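GCN5-related N-acetyltransferase (Kribbella flavida, PDB 4IUS) probably transfers an acyl group, presumably acetyl from acetyl-CoA, to an acceptor amine, as is usual among GCN5-related N-acetyltransferases. Local coordinates at residues 211-214 / 215-219. The protein carries 1 engineered substitution. Residues are numbered along the deposited sequence; the frame is centred on the assembly and turned at random.
Sequences TQQA and FEVGG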
loop_
_atom_site.group_PDB
_atom_site.type_symbol
_atom_site.label_atom_id
_atom_site.label_comp_id
_atom_site.label_asym_id
_atom_site.label_seq_id
_atom_site.Cartn_x
_atom_site.Cartn_y
_atom_site.Cartn_z
ATOM N N THR A 211 2.524 10.499 8.015
ATOM C CA THR A 211 1.084 10.490 8.244
ATOM C C THR A 211 0.605 11.926 8.519
ATOM O O THR A 211 -0.407 12.385 7.982
ATOM C CB THR A 211 0.688 9.557 9.399
ATOM O OG1 THR A 211 1.208 8.262 9.155
ATOM C CG2 THR A 211 -0.829 9.451 9.499
ATOM N N GLN A 212 1.336 12.617 9.395
ATOM C CA GLN A 212 0.968 13.968 9.751
ATOM C C GLN A 212 0.957 14.875 8.547
ATOM O O GLN A 212 0.046 15.685 8.391
ATOM C CB GLN A 212 1.950 14.508 10.777
ATOM C CG GLN A 212 1.595 15.890 11.296
ATOM C CD GLN A 212 2.619 16.390 12.262
ATOM O OE1 GLN A 212 3.772 16.530 11.909
ATOM N NE2 GLN A 212 2.222 16.556 13.500
ATOM N N GLN A 213 1.934 14.760 7.651
ATOM C CA GLN A 213 1.925 15.574 6.465
ATOM C C GLN A 213 0.801 15.231 5.483
ATOM O O GLN A 213 0.183 16.128 4.877
ATOM C CB GLN A 213 3.311 15.514 5.790
ATOM C CG GLN A 213 4.451 16.026 6.666
ATOM C CD GLN A 213 4.113 17.365 7.268
ATOM O OE1 GLN A 213 3.861 18.324 6.550
ATOM N NE2 GLN A 213 4.032 17.423 8.608
ATOM N N ALA A 214 0.483 13.949 5.350
ATOM C CA ALA A 214 -0.632 13.548 4.529
ATOM C C ALA A 214 -1.923 14.228 5.003
ATOM O O ALA A 214 -2.723 14.674 4.198
ATOM C CB ALA A 214 -0.782 12.020 4.533
ATOM N N PHE A 215 -2.105 14.314 6.330
ATOM C CA PHE A 215 -3.279 14.988 6.884
ATOM C C PHE A 215 -3.201 16.510 6.771
ATOM O O PHE A 215 -4.197 17.164 6.432
ATOM C CB PHE A 215 -3.410 14.634 8.349
ATOM C CG PHE A 215 -3.743 13.183 8.666
ATOM C CD1 PHE A 215 -4.430 12.366 7.792
ATOM C CD2 PHE A 215 -3.400 12.645 9.874
ATOM C CE1 PHE A 215 -4.780 11.071 8.149
ATOM C CE2 PHE A 215 -3.746 11.347 10.234
ATOM C CZ PHE A 215 -4.438 10.571 9.376
ATOM N N GLU A 216 -2.051 17.085 7.086
ATOM C CA GLU A 216 -1.928 18.550 7.190
ATOM C C GLU A 216 -1.804 19.244 5.862
ATOM O O GLU A 216 -2.360 20.327 5.690
ATOM C CB GLU A 216 -0.727 18.925 8.036
ATOM C CG GLU A 216 -0.880 18.637 9.506
ATOM C CD GLU A 216 0.285 19.165 10.369
ATOM O OE1 GLU A 216 1.309 19.705 9.832
ATOM O OE2 GLU A 216 0.147 19.038 11.605
ATOM N N VAL A 217 -1.011 18.680 4.948
ATOM C CA VAL A 217 -0.829 19.287 3.629
ATOM C C VAL A 217 -1.426 18.462 2.473
ATOM O O VAL A 217 -1.740 19.016 1.434
ATOM C CB VAL A 217 0.652 19.642 3.334
ATOM C CG1 VAL A 217 1.149 20.712 4.306
ATOM C CG2 VAL A 217 1.553 18.416 3.352
ATOM N N GLY A 218 -1.611 17.164 2.663
ATOM C CA GLY A 218 -2.147 16.305 1.600
ATOM C C GLY A 218 -3.655 16.243 1.493
ATOM O O GLY A 218 -4.181 15.692 0.539
ATOM N N GLY A 219 -4.344 16.698 2.529
ATOM C CA GLY A 219 -5.820 16.683 2.566
ATOM C C GLY A 219 -6.446 15.348 2.950
ATOM O O GLY A 219 -7.673 15.141 2.799
HETATM O O HOH W 1 4.039 19.164 10.755
HETATM O O HOH W 2 2.873 20.737 7.605
#
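Thr-211 to Phe-215, Gln-212 to Glu-216 and Gln-213 to Val-217 are local i to i+4 neighbours around the C-terminal turn of helix 202-216, just ahead of a Gly-218/Gly-219 exit. Each pair is joined by an i to i+4 backbone hydrogen bond. The closing turn then widens: Gln-213 O takes both Val-217 N at 2.8 Å and, as an i to i+5 bond lying in its carbonyl plane, Gly-218 N at 3.0 Å. A CB on Gly-218 would run into Ala-214 O, and Gly-219 leaves the helix with positive phi.

On the inner side, the Thr-211 methyl, turned anti to its own nitrogen, runs beside the Phe-215 ring, with CG2 3.6 Å from CE2. Thr-211 O lies over one ring face, 3.5 Å from Phe-215 CG. Replacing Phe-215 with an alanine would probably strip this methyl of its aromatic neighbour and open a gap against Ala-223. Thr-211 OG1 is engaged by Tyr-241 OH and Thr-207 O.

A hydrated polar cluster lies along another side of the turn, formed by the ends of Gln-212, Gln-213 and Glu-216. With CG anti to the backbone N (chi1 -176°) and the chain extended, Gln-212 lays its amide over the Glu-216 carboxylate, the planes 21° apart and Gln-212 CG 3.5 Å from Glu-216 OE2. One water donates to Glu-216 OE1 (2.9 Å) and to Gln-212 OE1 while accepting from Gln-213 NE2; a second links the same carboxylate oxygen to Gln-213 OE1.

In GNAT relatives the start of this helix binds the acetyl-CoA pyrophosphate; this contact lies at the opposite, C-terminal end, at the turn leading to strand 222-225 of the beta-alpha-beta unit. Thr-211 and Ala-214 pack on strand 185-193, Gln-213 meets Trp-178 of strand 171-179, and Phe-215 reaches strand 222-225 and Pro-111.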